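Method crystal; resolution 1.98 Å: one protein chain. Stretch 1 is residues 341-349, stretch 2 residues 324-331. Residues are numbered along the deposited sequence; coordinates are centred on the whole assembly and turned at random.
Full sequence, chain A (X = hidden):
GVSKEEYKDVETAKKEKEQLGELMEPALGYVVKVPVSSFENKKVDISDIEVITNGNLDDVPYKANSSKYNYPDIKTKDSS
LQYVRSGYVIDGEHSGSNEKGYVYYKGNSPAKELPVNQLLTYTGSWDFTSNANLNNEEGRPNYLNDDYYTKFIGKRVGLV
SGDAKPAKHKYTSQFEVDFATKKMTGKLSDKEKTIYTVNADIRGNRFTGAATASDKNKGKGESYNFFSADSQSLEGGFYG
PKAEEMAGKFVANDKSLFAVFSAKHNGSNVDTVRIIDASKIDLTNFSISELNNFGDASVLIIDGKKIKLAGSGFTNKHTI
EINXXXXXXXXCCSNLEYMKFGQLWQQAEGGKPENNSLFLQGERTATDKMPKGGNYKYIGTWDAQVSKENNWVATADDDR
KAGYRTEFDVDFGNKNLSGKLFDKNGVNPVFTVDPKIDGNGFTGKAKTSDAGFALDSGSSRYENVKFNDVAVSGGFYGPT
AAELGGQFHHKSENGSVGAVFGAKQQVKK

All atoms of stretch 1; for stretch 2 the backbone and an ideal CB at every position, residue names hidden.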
# COMPACT_ATOMS: atom_id res chain seq x y z
N PHE A 341 -15.90 2.65 -2.57
CA PHE A 341 -15.84 3.80 -3.47
C PHE A 341 -16.62 4.93 -2.84
O PHE A 341 -17.42 4.70 -1.94
CB PHE A 341 -16.37 3.46 -4.89
CG PHE A 341 -17.85 3.11 -4.94
CD1 PHE A 341 -18.83 4.12 -5.02
CD2 PHE A 341 -18.26 1.77 -4.91
CE1 PHE A 341 -20.21 3.78 -5.08
CE2 PHE A 341 -19.65 1.42 -4.96
CZ PHE A 341 -20.60 2.42 -5.04
N GLY A 342 -16.36 6.15 -3.24
CA GLY A 342 -17.22 7.21 -2.77
C GLY A 342 -16.64 8.55 -3.09
O GLY A 342 -15.90 8.71 -4.08
N GLN A 343 -17.00 9.50 -2.23
CA GLN A 343 -16.67 10.90 -2.41
C GLN A 343 -15.71 11.39 -1.35
O GLN A 343 -15.75 10.94 -0.20
CB GLN A 343 -17.96 11.75 -2.43
CG GLN A 343 -18.84 11.37 -3.63
CD GLN A 343 -20.12 12.17 -3.75
OE1 GLN A 343 -20.29 13.21 -3.08
NE2 GLN A 343 -21.04 11.70 -4.62
N LEU A 344 -14.86 12.32 -1.75
CA LEU A 344 -13.88 12.88 -0.84
C LEU A 344 -13.72 14.37 -1.14
O LEU A 344 -13.44 14.75 -2.28
CB LEU A 344 -12.55 12.15 -1.02
CG LEU A 344 -11.35 12.60 -0.24
CD1 LEU A 344 -11.46 12.17 1.24
CD2 LEU A 344 -10.13 12.02 -0.93
N TRP A 345 -13.88 15.19 -0.10
CA TRP A 345 -13.76 16.61 -0.22
C TRP A 345 -13.12 17.20 1.04
O TRP A 345 -12.87 16.49 2.03
CB TRP A 345 -15.13 17.23 -0.53
CG TRP A 345 -16.18 17.14 0.56
CD1 TRP A 345 -16.31 17.98 1.63
CD2 TRP A 345 -17.26 16.20 0.66
NE1 TRP A 345 -17.39 17.60 2.41
CE2 TRP A 345 -17.98 16.50 1.84
CE3 TRP A 345 -17.66 15.10 -0.11
CZ2 TRP A 345 -19.11 15.78 2.24
CZ3 TRP A 345 -18.79 14.37 0.30
CH2 TRP A 345 -19.49 14.72 1.47
N GLN A 346 -12.81 18.49 0.96
CA GLN A 346 -12.31 19.24 2.11
C GLN A 346 -13.40 20.18 2.59
O GLN A 346 -13.99 20.92 1.81
CB GLN A 346 -11.06 20.02 1.73
CG GLN A 346 -10.42 20.81 2.89
CD GLN A 346 -9.09 21.47 2.49
OE1 GLN A 346 -8.60 21.27 1.39
NE2 GLN A 346 -8.52 22.25 3.40
N GLN A 347 -13.68 20.14 3.88
CA GLN A 347 -14.73 20.99 4.42
C GLN A 347 -14.42 21.34 5.84
O GLN A 347 -14.71 20.56 6.75
CB GLN A 347 -16.11 20.32 4.32
CG GLN A 347 -17.30 21.19 4.76
CD GLN A 347 -18.66 20.59 4.38
OE1 GLN A 347 -19.59 21.32 4.04
NE2 GLN A 347 -18.77 19.27 4.41
N ALA A 348 -13.82 22.51 6.02
CA ALA A 348 -13.71 23.17 7.34
C ALA A 348 -15.08 23.28 8.04
O ALA A 348 -16.14 23.05 7.44
CB ALA A 348 -13.10 24.55 7.18
N GLU A 349 -15.05 23.62 9.32
CA GLU A 349 -16.27 23.87 10.06
C GLU A 349 -16.24 25.29 10.67
O GLU A 349 -15.86 25.44 11.85
CB GLU A 349 -16.43 22.80 11.14
CG GLU A 349 -17.75 22.80 11.87
CD GLU A 349 -17.84 21.65 12.85
OE1 GLU A 349 -17.76 21.91 14.07
OE2 GLU A 349 -17.96 20.49 12.40
N UNK A 324 -3.79 19.84 9.39
CA UNK A 324 -4.58 21.07 9.53
C UNK A 324 -5.61 21.33 8.44
O UNK A 324 -5.98 22.47 8.19
CB UNK A 324 -3.63 22.27 9.58
N UNK A 325 -6.06 20.27 7.78
CA UNK A 325 -7.18 20.34 6.83
C UNK A 325 -8.22 19.34 7.29
O UNK A 325 -7.87 18.29 7.82
CB UNK A 325 -6.73 20.05 5.39
N UNK A 326 -9.49 19.68 7.13
CA UNK A 326 -10.53 18.77 7.61
C UNK A 326 -11.13 18.02 6.42
O UNK A 326 -11.89 18.58 5.60
CB UNK A 326 -11.61 19.53 8.37
N UNK A 327 -10.76 16.75 6.33
CA UNK A 327 -11.13 15.91 5.19
C UNK A 327 -12.38 15.12 5.51
O UNK A 327 -12.55 14.67 6.64
CB UNK A 327 -9.99 14.96 4.81
N UNK A 328 -13.24 14.96 4.51
CA UNK A 328 -14.49 14.25 4.63
C UNK A 328 -14.59 13.18 3.53
O UNK A 328 -14.48 13.48 2.34
CB UNK A 328 -15.67 15.23 4.56
N UNK A 329 -14.80 11.94 3.94
CA UNK A 329 -14.99 10.85 2.98
C UNK A 329 -16.34 10.23 3.23
O UNK A 329 -16.71 9.99 4.36
CB UNK A 329 -13.88 9.80 3.09
N UNK A 330 -17.07 9.94 2.15
CA UNK A 330 -18.33 9.20 2.24
C UNK A 330 -18.16 7.93 1.43
O UNK A 330 -18.07 7.97 0.20
CB UNK A 330 -19.52 10.03 1.74
N UNK A 331 -18.15 6.80 2.11
CA UNK A 331 -17.71 5.57 1.49
C UNK A 331 -18.87 4.61 1.37
O UNK A 331 -19.68 4.52 2.30
CB UNK A 331 -16.57 4.94 2.28

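The two strands run antiparallel, their axes 4.7 Å apart at closest approach, and the backbone fixes which way each side chain leaves the sheet.

Position 324 lies beyond the reach of stretch 1, and its phi of 69° favours glycine, though asparagine could tolerate it. It is G324.

At 325 the ideal CB sits 3.5 Å from Q346 NE2, with open space around it. A long, flexible chain, polar or charged, would suit. K325 lays its aliphatic part along the amide, CD 3.4 Å from Q346 NE2.

The carbonyl at 326 accepts from Q347 N (N to O 2.9 Å). The CB points sideways, 3.6 Å from Q347 O, so a small or beta-branched residue fits, and a hydroxyl is plausible. T326 is deposited, chi1 77° (p), with OG1 3.1 Å from A348 N, an approach whose angle is too poor for a hydrogen bond. A water accepts from both T326 N (3.0 Å to its O) and Q346 NE2 (3.1 Å to its O), tying backbone to side chain.

Position 327 pairs with Q346 without hydrogen bonds, and its CB shares a face with L344 and Q346. A long apolar chain could cover both; leucine or isoleucine would also be reasonable. M327, with all three chi angles m, curls back so that SD lies 4.0 Å from Q346 CB and CE lies 3.6 Å from W345 O and 4.4 Å from L344 CG.

Position 328 trades two hydrogen bonds with W345: N to W345 O, 2.9 Å, and O from W345 N, 3.0 Å. Its CB emerges over the indole, 3.6 Å from W345 NE1, which asks for a compact, beta-branched group; valine or isoleucine would do, and threonine could fit by shape. V328 places CB 3.9 Å from the centroid of the five-membered ring, a CH-pi contact over its face, and CG1 packs 3.7 Å from W345 CZ2.

At 329 the CB is already 3.9 Å from both L344 CD1 and Q343 O. A small residue satisfies this without rearrangement: A329 simply sets its methyl against L344.

Position 330 repeats the hydrogen-bonded pairing, N giving to Q343 O (2.9 Å) and O accepting from Q343 N (3.1 Å). Its CB lies 4.6 Å from W345 CZ3, inviting a beta-branched aliphatic. V330 answers with CG2, 3.6 Å from W345 CH2, so the indole touches both valines.

At 331 the CA-to-CB bond points sideways, and the ideal CB lies 4.3 Å from F341 O, opposite a glycine; many residues could serve here. A331 is deposited. At G342 the demand is stricter, since an ideal CB there would fall 1.8 Å from V330 O.

Stretch 2, residues 324-331: GKTMVAVA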
# COMPACT_ATOMS: atom_id res chain seq x y z
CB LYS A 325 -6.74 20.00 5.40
CG LYS A 325 -5.48 20.75 4.95
CD LYS A 325 -5.41 20.89 3.45
CE LYS A 325 -4.12 21.61 3.04
NZ LYS A 325 -4.34 22.47 1.86
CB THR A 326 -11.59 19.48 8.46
OG1 THR A 326 -12.47 20.17 7.58
CG2 THR A 326 -10.94 20.49 9.37
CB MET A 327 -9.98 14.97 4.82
CG MET A 327 -8.70 15.68 4.41
SD MET A 327 -8.89 16.94 3.13
CE MET A 327 -9.33 15.96 1.68
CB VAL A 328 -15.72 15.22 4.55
CG1 VAL A 328 -17.02 14.53 4.98
CG2 VAL A 328 -15.49 16.45 5.43
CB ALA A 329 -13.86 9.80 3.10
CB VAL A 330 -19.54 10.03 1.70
CG1 VAL A 330 -20.80 9.19 1.76
CG2 VAL A 330 -19.73 11.32 2.48
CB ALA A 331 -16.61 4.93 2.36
O HOH W 1 -9.96 22.42 6.12
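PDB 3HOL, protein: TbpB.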